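Local coordinates for protein acyl-CoA dehydrogenase (Mycobacterium thermoresistibile, PDB 3NF4) that binds flavin-adenine dinucleotide and, as an acyl-CoA dehydrogenase, probably oxidises acyl-CoA thioesters to their enoyl-CoA forms, at residues Ile130-Leu135 and Asp174-Phe179; Ser165-Gly170 and Thr218-Asp223. All blocks are in the same frame, centred on the assembly; numbering follows the deposited sequence.

Interaction 1 of 2, residues Ile130-Leu135 and Asp174-Phe179; sequences IGAYSL and DFYTLF. With FAD (flavin-adenine dinucleotide), chain C.
Tyr133 and Thr177 pair at the centre of a parallel two-strand contact whose short axes run nearly parallel and approach to 4.7 Å. Backbone bonds alternate along it: Ala132 N to Phe175 O, Thr177 N to Ala132 O, Ser134 N to Thr177 O and Phe179 N to Ser134 O. At one end Asp174 grips Ile130 twice: its backbone N donates to Ile130 O, while OD2 takes Ile130 N at 2.8 Å on its anti side, well out of the carboxylate plane.

The Phe175 and Tyr133 rings lie on the face that also carries Thr177. With CG between its backbone N and carbonyl carbon (chi1 63°), Phe175 brings its ring over Gly131, whose CA is 3.7 Å from the ring centroid and 21° off its normal, a CH-pi contact. Phe179 and Tyr133 form an offset edge-to-face pair, the Phe179 edge toward the Tyr133 face, planes at 65°. Leu135 CD1 lies over the Phe179 face, 3.4 Å from Phe179 CD2. On the other face, Ala132 CB meets Tyr176 CD1 at 3.8 Å.

FAD N3 donates to Tyr133 O at 3.2 Å, and Leu135 N reaches FAD O2 weakly. The backbone at the end of strand 131-134 reading the flavin's pyrimidine edge is characteristic of the acyl-CoA dehydrogenase beta domain.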
loop_
_atom_site.group_PDB
_atom_site.type_symbol
_atom_site.label_atom_id
_atom_site.label_comp_id
_atom_site.label_asym_id
_atom_site.label_seq_id
_atom_site.Cartn_x
_atom_site.Cartn_y
_atom_site.Cartn_z
ATOM N N ILE A 130 -11.259 -36.468 -17.162
ATOM C CA ILE A 130 -10.527 -35.338 -16.557
ATOM C C ILE A 130 -9.234 -35.078 -17.323
ATOM O O ILE A 130 -8.435 -36.005 -17.534
ATOM C CB ILE A 130 -10.161 -35.566 -15.073
ATOM C CG1 ILE A 130 -11.355 -36.083 -14.272
ATOM C CG2 ILE A 130 -9.731 -34.265 -14.450
ATOM C CD1 ILE A 130 -10.985 -37.103 -13.195
ATOM N N GLY A 131 -9.049 -33.821 -17.738
ATOM C CA GLY A 131 -7.864 -33.392 -18.463
ATOM C C GLY A 131 -6.803 -32.669 -17.633
ATOM O O GLY A 131 -7.096 -32.013 -16.624
ATOM N N ALA A 132 -5.557 -32.806 -18.066
ATOM C CA ALA A 132 -4.464 -32.081 -17.458
ATOM C C ALA A 132 -3.617 -31.433 -18.553
ATOM O O ALA A 132 -3.712 -31.807 -19.740
ATOM C CB ALA A 132 -3.630 -32.986 -16.562
ATOM N N TYR A 133 -2.813 -30.457 -18.143
ATOM C CA TYR A 133 -2.098 -29.570 -19.047
ATOM C C TYR A 133 -0.628 -29.544 -18.571
ATOM O O TYR A 133 -0.375 -29.278 -17.385
ATOM C CB TYR A 133 -2.758 -28.193 -18.954
ATOM C CG TYR A 133 -2.337 -27.154 -19.973
ATOM C CD1 TYR A 133 -2.935 -27.096 -21.225
ATOM C CD2 TYR A 133 -1.384 -26.180 -19.654
ATOM C CE1 TYR A 133 -2.568 -26.130 -22.168
ATOM C CE2 TYR A 133 -1.013 -25.198 -20.590
ATOM C CZ TYR A 133 -1.614 -25.188 -21.846
ATOM O OH TYR A 133 -1.266 -24.238 -22.776
ATOM N N SER A 134 0.317 -29.820 -19.484
ATOM C CA SER A 134 1.727 -30.029 -19.136
ATOM C C SER A 134 2.743 -29.216 -19.941
ATOM O O SER A 134 3.074 -29.563 -21.093
ATOM C CB SER A 134 2.082 -31.510 -19.243
ATOM O OG SER A 134 3.398 -31.716 -18.771
ATOM N N LEU A 135 3.284 -28.169 -19.319
ATOM C CA LEU A 135 4.155 -27.233 -20.023
ATOM C C LEU A 135 5.451 -26.952 -19.259
ATOM O O LEU A 135 6.539 -27.009 -19.838
ATOM C CB LEU A 135 3.389 -25.935 -20.361
ATOM C CG LEU A 135 4.069 -24.764 -21.083
ATOM C CD1 LEU A 135 3.997 -24.925 -22.576
ATOM C CD2 LEU A 135 3.445 -23.419 -20.715
ATOM N N ASP A 174 -7.202 -38.522 -17.347
ATOM C CA ASP A 174 -7.435 -39.497 -18.403
ATOM C C ASP A 174 -6.633 -39.187 -19.659
ATOM O O ASP A 174 -6.360 -40.089 -20.451
ATOM C CB ASP A 174 -8.933 -39.613 -18.730
ATOM C CG ASP A 174 -9.785 -39.910 -17.493
ATOM O OD1 ASP A 174 -9.493 -40.857 -16.739
ATOM O OD2 ASP A 174 -10.769 -39.191 -17.272
ATOM N N PHE A 175 -6.263 -37.914 -19.823
ATOM C CA PHE A 175 -5.473 -37.436 -20.955
ATOM C C PHE A 175 -4.630 -36.225 -20.559
ATOM O O PHE A 175 -4.967 -35.492 -19.614
ATOM C CB PHE A 175 -6.356 -37.125 -22.182
ATOM C CG PHE A 175 -7.374 -36.015 -21.961
ATOM C CD1 PHE A 175 -7.080 -34.704 -22.317
ATOM C CD2 PHE A 175 -8.628 -36.286 -21.416
ATOM C CE1 PHE A 175 -8.017 -33.678 -22.124
ATOM C CE2 PHE A 175 -9.570 -35.262 -21.215
ATOM C CZ PHE A 175 -9.263 -33.961 -21.579
ATOM N N TYR A 176 -3.535 -36.028 -21.295
ATOM C CA TYR A 176 -2.570 -34.985 -21.004
ATOM C C TYR A 176 -2.265 -34.176 -22.257
ATOM O O TYR A 176 -1.956 -34.742 -23.304
ATOM C CB TYR A 176 -1.270 -35.589 -20.435
ATOM C CG TYR A 176 -1.457 -36.254 -19.091
ATOM C CD1 TYR A 176 -1.235 -35.555 -17.903
ATOM C CD2 TYR A 176 -1.895 -37.576 -19.000
ATOM C CE1 TYR A 176 -1.424 -36.170 -16.664
ATOM C CE2 TYR A 176 -2.096 -38.200 -17.765
ATOM C CZ TYR A 176 -1.862 -37.495 -16.609
ATOM O OH TYR A 176 -2.057 -38.112 -15.399
ATOM N N THR A 177 -2.340 -32.855 -22.146
ATOM C CA THR A 177 -1.859 -31.991 -23.201
ATOM C C THR A 177 -0.387 -31.662 -22.936
ATOM O O THR A 177 -0.076 -30.944 -21.984
ATOM C CB THR A 177 -2.735 -30.725 -23.307
ATOM O OG1 THR A 177 -4.034 -31.094 -23.784
ATOM C CG2 THR A 177 -2.152 -29.726 -24.267
ATOM N N LEU A 178 0.499 -32.175 -23.799
ATOM C CA LEU A 178 1.957 -32.074 -23.660
ATOM C C LEU A 178 2.623 -31.079 -24.621
ATOM O O LEU A 178 2.193 -30.938 -25.772
ATOM C CB LEU A 178 2.571 -33.461 -23.894
ATOM C CG LEU A 178 4.096 -33.654 -23.890
ATOM C CD1 LEU A 178 4.742 -33.323 -22.506
ATOM C CD2 LEU A 178 4.467 -35.064 -24.373
ATOM N N PHE A 179 3.693 -30.421 -24.161
ATOM C CA PHE A 179 4.538 -29.586 -25.029
ATOM C C PHE A 179 5.986 -30.075 -25.018
ATOM O O PHE A 179 6.622 -30.058 -23.972
ATOM C CB PHE A 179 4.454 -28.106 -24.625
ATOM C CG PHE A 179 3.083 -27.501 -24.826
ATOM C CD1 PHE A 179 2.737 -26.911 -26.043
ATOM C CD2 PHE A 179 2.129 -27.537 -23.812
ATOM C CE1 PHE A 179 1.457 -26.361 -26.243
ATOM C CE2 PHE A 179 0.860 -26.990 -24.002
ATOM C CZ PHE A 179 0.524 -26.401 -25.221
HETATM P PA FAD C . 10.620 -18.764 -11.661
HETATM O O1A FAD C . 10.359 -18.600 -13.133
HETATM O O2A FAD C . 11.904 -19.438 -11.257
HETATM O O5B FAD C . 10.596 -17.308 -10.966
HETATM C C5B FAD C . 11.077 -17.034 -9.652
HETATM C C4B FAD C . 10.893 -15.541 -9.343
HETATM O O4B FAD C . 11.560 -14.697 -10.306
HETATM C C3B FAD C . 9.421 -15.150 -9.358
HETATM O O3B FAD C . 9.171 -14.253 -8.278
HETATM C C2B FAD C . 9.236 -14.406 -10.671
HETATM O O2B FAD C . 8.122 -13.486 -10.625
HETATM C C1B FAD C . 10.626 -13.784 -10.906
HETATM N N9A FAD C . 10.826 -13.619 -12.368
HETATM C C8A FAD C . 10.977 -14.621 -13.283
HETATM N N7A FAD C . 11.088 -14.074 -14.514
HETATM C C5A FAD C . 11.013 -12.731 -14.367
HETATM C C6A FAD C . 11.073 -11.661 -15.257
HETATM N N6A FAD C . 11.226 -11.899 -16.582
HETATM N N1A FAD C . 10.971 -10.382 -14.782
HETATM C C2A FAD C . 10.809 -10.142 -13.466
HETATM N N3A FAD C . 10.737 -11.163 -12.595
HETATM C C4A FAD C . 10.838 -12.450 -13.016
HETATM N N1 FAD C . 2.480 -25.495 -14.709
HETATM C C2 FAD C . 1.862 -26.068 -15.787
HETATM O O2 FAD C . 2.327 -25.921 -16.948
HETATM N N3 FAD C . 0.732 -26.804 -15.621
HETATM C C4 FAD C . 0.187 -26.987 -14.390
HETATM O O4 FAD C . -0.858 -27.679 -14.283
HETATM C C4X FAD C . 0.802 -26.399 -13.268
HETATM N N5 FAD C . 0.283 -26.579 -12.023
HETATM C C5X FAD C . 0.912 -26.028 -10.951
HETATM C C6 FAD C . 0.382 -26.216 -9.673
HETATM C C7 FAD C . 1.005 -25.662 -8.554
HETATM C C7M FAD C . 0.399 -25.892 -7.189
HETATM C C8 FAD C . 2.173 -24.912 -8.736
HETATM C C8M FAD C . 2.930 -24.265 -7.605
HETATM C C9 FAD C . 2.692 -24.724 -10.014
HETATM C C9A FAD C . 2.080 -25.269 -11.133
HETATM N N10 FAD C . 2.609 -25.067 -12.369
HETATM C C10 FAD C . 1.987 -25.643 -13.444
HETATM C "C1'" FAD C . 3.858 -24.265 -12.554
HETATM C "C2'" FAD C . 3.689 -22.735 -12.359
HETATM O "O2'" FAD C . 2.950 -22.180 -13.466
HETATM C "C3'" FAD C . 5.044 -22.015 -12.095
HETATM O "O3'" FAD C . 5.528 -22.459 -10.820
HETATM C "C4'" FAD C . 5.046 -20.469 -12.081
HETATM O "O4'" FAD C . 4.350 -19.923 -13.217
HETATM C "C5'" FAD C . 6.427 -19.768 -11.981
HETATM O "O5'" FAD C . 7.588 -20.460 -12.506
HETATM P P FAD C . 8.788 -20.933 -11.518
HETATM O O1P FAD C . 8.180 -21.704 -10.359
HETATM O O2P FAD C . 9.882 -21.603 -12.302
HETATM O O3P FAD C . 9.352 -19.511 -10.970
#

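Interaction 2 of 2, residues Ser165-Gly170 and Thr218-Asp223. With FAD (flavin-adenine dinucleotide), chain C.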
loop_
_atom_site.group_PDB
_atom_site.type_symbol
_atom_site.label_atom_id
_atom_site.label_comp_id
_atom_site.label_asym_id
_atom_site.label_seq_id
_atom_site.Cartn_x
_atom_site.Cartn_y
_atom_site.Cartn_z
ATOM N N SER A 165 7.193 -30.881 -14.961
ATOM C CA SER A 165 6.877 -30.656 -13.542
ATOM C C SER A 165 5.608 -29.851 -13.267
ATOM O O SER A 165 5.000 -29.270 -14.171
ATOM C CB SER A 165 8.073 -30.063 -12.801
ATOM O OG SER A 165 8.547 -28.922 -13.460
ATOM N N TRP A 166 5.196 -29.843 -12.008
ATOM C CA TRP A 166 4.027 -29.084 -11.559
ATOM C C TRP A 166 2.767 -29.438 -12.338
ATOM O O TRP A 166 2.088 -28.557 -12.793
ATOM C CB TRP A 166 4.262 -27.568 -11.642
ATOM C CG TRP A 166 5.568 -27.058 -11.021
ATOM C CD1 TRP A 166 6.626 -26.484 -11.686
ATOM C CD2 TRP A 166 5.937 -27.067 -9.631
ATOM N NE1 TRP A 166 7.625 -26.163 -10.805
ATOM C CE2 TRP A 166 7.235 -26.508 -9.540
ATOM C CE3 TRP A 166 5.304 -27.500 -8.461
ATOM C CZ2 TRP A 166 7.911 -26.362 -8.321
ATOM C CZ3 TRP A 166 5.979 -27.360 -7.236
ATOM C CH2 TRP A 166 7.269 -26.793 -7.180
ATOM N N ILE A 167 2.458 -30.722 -12.497
ATOM C CA ILE A 167 1.251 -31.115 -13.225
ATOM C C ILE A 167 0.072 -31.327 -12.271
ATOM O O ILE A 167 0.018 -32.319 -11.547
ATOM C CB ILE A 167 1.506 -32.387 -14.093
ATOM C CG1 ILE A 167 2.683 -32.144 -15.068
ATOM C CG2 ILE A 167 0.212 -32.862 -14.807
ATOM C CD1 ILE A 167 3.146 -33.358 -15.814
ATOM N N THR A 168 -0.863 -30.378 -12.278
ATOM C CA THR A 168 -2.152 -30.488 -11.585
ATOM C C THR A 168 -2.976 -31.681 -12.075
ATOM O O THR A 168 -3.235 -31.814 -13.275
ATOM C CB THR A 168 -2.982 -29.223 -11.827
ATOM O OG1 THR A 168 -2.302 -28.104 -11.243
ATOM C CG2 THR A 168 -4.390 -29.362 -11.239
ATOM N N HIS A 169 -3.400 -32.528 -11.135
ATOM C CA HIS A 169 -4.057 -33.795 -11.452
ATOM C C HIS A 169 -3.065 -34.841 -12.016
ATOM O O HIS A 169 -3.467 -35.866 -12.566
ATOM C CB HIS A 169 -5.251 -33.569 -12.391
ATOM C CG HIS A 169 -6.581 -33.829 -11.753
ATOM N ND1 HIS A 169 -7.670 -33.002 -11.932
ATOM C CD2 HIS A 169 -6.996 -34.825 -10.934
ATOM C CE1 HIS A 169 -8.698 -33.478 -11.249
ATOM N NE2 HIS A 169 -8.317 -34.584 -10.636
ATOM N N GLY A 170 -1.768 -34.566 -11.875
ATOM C CA GLY A 170 -0.709 -35.497 -12.276
ATOM C C GLY A 170 -0.885 -36.894 -11.697
ATOM O O GLY A 170 -0.955 -37.067 -10.481
ATOM N N THR A 218 2.096 -33.169 -9.463
ATOM C CA THR A 218 3.237 -34.113 -9.602
ATOM C C THR A 218 4.136 -33.831 -10.812
ATOM O O THR A 218 3.727 -33.139 -11.755
ATOM C CB THR A 218 2.782 -35.625 -9.704
ATOM O OG1 THR A 218 2.358 -35.928 -11.049
ATOM C CG2 THR A 218 1.656 -35.992 -8.686
ATOM N N SER A 219 5.342 -34.402 -10.796
ATOM C CA SER A 219 6.206 -34.407 -11.976
ATOM C C SER A 219 5.934 -35.599 -12.917
ATOM O O SER A 219 5.208 -36.538 -12.549
ATOM C CB SER A 219 7.680 -34.344 -11.557
ATOM O OG SER A 219 8.117 -35.587 -11.042
ATOM N N ALA A 220 6.483 -35.551 -14.136
ATOM C CA ALA A 220 6.371 -36.675 -15.092
ATOM C C ALA A 220 7.688 -37.055 -15.765
ATOM O O ALA A 220 8.567 -36.216 -15.976
ATOM C CB ALA A 220 5.277 -36.414 -16.162
ATOM N N PHE A 221 7.802 -38.327 -16.132
ATOM C CA PHE A 221 9.004 -38.815 -16.791
ATOM C C PHE A 221 8.707 -39.640 -18.041
ATOM O O PHE A 221 7.981 -40.630 -17.981
ATOM C CB PHE A 221 9.864 -39.598 -15.798
ATOM C CG PHE A 221 11.162 -40.099 -16.380
ATOM C CD1 PHE A 221 12.139 -39.195 -16.834
ATOM C CD2 PHE A 221 11.414 -41.472 -16.464
ATOM C CE1 PHE A 221 13.342 -39.652 -17.374
ATOM C CE2 PHE A 221 12.605 -41.944 -17.002
ATOM C CZ PHE A 221 13.578 -41.037 -17.459
ATOM N N TYR A 222 9.275 -39.216 -19.168
ATOM C CA TYR A 222 9.145 -39.936 -20.442
ATOM C C TYR A 222 10.412 -40.758 -20.776
ATOM O O TYR A 222 11.491 -40.204 -20.991
ATOM C CB TYR A 222 8.794 -38.969 -21.588
ATOM C CG TYR A 222 7.401 -38.355 -21.520
ATOM C CD1 TYR A 222 6.326 -38.937 -22.206
ATOM C CD2 TYR A 222 7.159 -37.174 -20.781
ATOM C CE1 TYR A 222 5.041 -38.375 -22.159
ATOM C CE2 TYR A 222 5.882 -36.593 -20.728
ATOM C CZ TYR A 222 4.831 -37.202 -21.416
ATOM O OH TYR A 222 3.580 -36.656 -21.367
ATOM N N ASP A 223 10.249 -42.082 -20.828
ATOM C CA ASP A 223 11.346 -43.044 -21.006
ATOM C C ASP A 223 11.123 -43.835 -22.304
ATOM O O ASP A 223 10.408 -44.849 -22.305
ATOM C CB ASP A 223 11.351 -44.003 -19.802
ATOM C CG ASP A 223 12.641 -44.837 -19.673
ATOM O OD1 ASP A 223 13.534 -44.782 -20.553
ATOM O OD2 ASP A 223 12.755 -45.547 -18.648
HETATM P PA FAD C . 10.620 -18.764 -11.661
HETATM O O1A FAD C . 10.359 -18.600 -13.133
HETATM O O2A FAD C . 11.904 -19.438 -11.257
HETATM O O5B FAD C . 10.596 -17.308 -10.966
HETATM C C5B FAD C . 11.077 -17.034 -9.652
HETATM C C4B FAD C . 10.893 -15.541 -9.343
HETATM O O4B FAD C . 11.560 -14.697 -10.306
HETATM C C3B FAD C . 9.421 -15.150 -9.358
HETATM O O3B FAD C . 9.171 -14.253 -8.278
HETATM C C2B FAD C . 9.236 -14.406 -10.671
HETATM O O2B FAD C . 8.122 -13.486 -10.625
HETATM C C1B FAD C . 10.626 -13.784 -10.906
HETATM N N9A FAD C . 10.826 -13.619 -12.368
HETATM C C8A FAD C . 10.977 -14.621 -13.283
HETATM N N7A FAD C . 11.088 -14.074 -14.514
HETATM C C5A FAD C . 11.013 -12.731 -14.367
HETATM C C6A FAD C . 11.073 -11.661 -15.257
HETATM N N6A FAD C . 11.226 -11.899 -16.582
HETATM N N1A FAD C . 10.971 -10.382 -14.782
HETATM C C2A FAD C . 10.809 -10.142 -13.466
HETATM N N3A FAD C . 10.737 -11.163 -12.595
HETATM C C4A FAD C . 10.838 -12.450 -13.016
HETATM N N1 FAD C . 2.480 -25.495 -14.709
HETATM C C2 FAD C . 1.862 -26.068 -15.787
HETATM O O2 FAD C . 2.327 -25.921 -16.948
HETATM N N3 FAD C . 0.732 -26.804 -15.621
HETATM C C4 FAD C . 0.187 -26.987 -14.390
HETATM O O4 FAD C . -0.858 -27.679 -14.283
HETATM C C4X FAD C . 0.802 -26.399 -13.268
HETATM N N5 FAD C . 0.283 -26.579 -12.023
HETATM C C5X FAD C . 0.912 -26.028 -10.951
HETATM C C6 FAD C . 0.382 -26.216 -9.673
HETATM C C7 FAD C . 1.005 -25.662 -8.554
HETATM C C7M FAD C . 0.399 -25.892 -7.189
HETATM C C8 FAD C . 2.173 -24.912 -8.736
HETATM C C8M FAD C . 2.930 -24.265 -7.605
HETATM C C9 FAD C . 2.692 -24.724 -10.014
HETATM C C9A FAD C . 2.080 -25.269 -11.133
HETATM N N10 FAD C . 2.609 -25.067 -12.369
HETATM C C10 FAD C . 1.987 -25.643 -13.444
HETATM C "C1'" FAD C . 3.858 -24.265 -12.554
HETATM C "C2'" FAD C . 3.689 -22.735 -12.359
HETATM O "O2'" FAD C . 2.950 -22.180 -13.466
HETATM C "C3'" FAD C . 5.044 -22.015 -12.095
HETATM O "O3'" FAD C . 5.528 -22.459 -10.820
HETATM C "C4'" FAD C . 5.046 -20.469 -12.081
HETATM O "O4'" FAD C . 4.350 -19.923 -13.217
HETATM C "C5'" FAD C . 6.427 -19.768 -11.981
HETATM O "O5'" FAD C . 7.588 -20.460 -12.506
HETATM P P FAD C . 8.788 -20.933 -11.518
HETATM O O1P FAD C . 8.180 -21.704 -10.359
HETATM O O2P FAD C . 9.882 -21.603 -12.302
HETATM O O3P FAD C . 9.352 -19.511 -10.970
#
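Ile167 and Thr218 form an antiparallel hydrogen-bonded pair, although the short strand axes run at 111° to each other. Ile167 N donates to Thr218 O at 2.8 Å, and Thr218 N returns a bond to Ile167 O. That oxygen also accepts Gly170 N, which closes the type II turn from Ile167 to Gly170; the two donors reach it from opposite faces of the carbonyl plane.

Ile167 CD1 rests on Ala220 CB at 3.7 Å, while Thr218 CG2 approaches Gly170 O and Thr218 OG1 lies 3.3 Å from Gly170 CA. OG1 of Thr218, placed between its backbone N and carbonyl carbon (chi1 81°), donates to Ser219 O from above the carbonyl plane.

FAD contacts come from Ser165-Gly170. Thr168 OG1 is hydrogen-bonded to FAD N5 at 3.1 Å, and Thr168 N gives a weak bond to FAD O4. CG and CD1 of Trp166 pack beside FAD C1', with CG at 3.6 Å, and FAD O3' lies over one face of the indole near its rim.

The paired strands 157-168 and 217-228 are the inner two of a four-strand antiparallel sheet. Phe203 of strand 201-203 packs on Thr218 and Ala220, Tyr176 of strand 175-181 touches Ile167, and Gly348 of the second subunit packs on Trp166.

How the interactions relate
Interactions 1 and 2 have centres about 9 Å apart and belong to two different sheets that touch directly. Ser134 OG packs on Ile167 CD1 at 3.4 Å, Ala132 CB on Thr168 O at 3.5 Å, and Leu178 CD2 on Tyr222 OH at 3.5 Å. Strands 157-168 and 175-181 follow each other in the chain, connecting the sheets covalently, and the four segments alternate in sequence. Both contacts meet one flavin: interaction 1 bonds N3 and, weakly, O2; interaction 2 bonds N5 and, weakly, O4. Ser136, Ser142 and Thr373, together with Arg276, Gln344 and Gly348 of the second subunit, provide further hydrogen bonds to FAD.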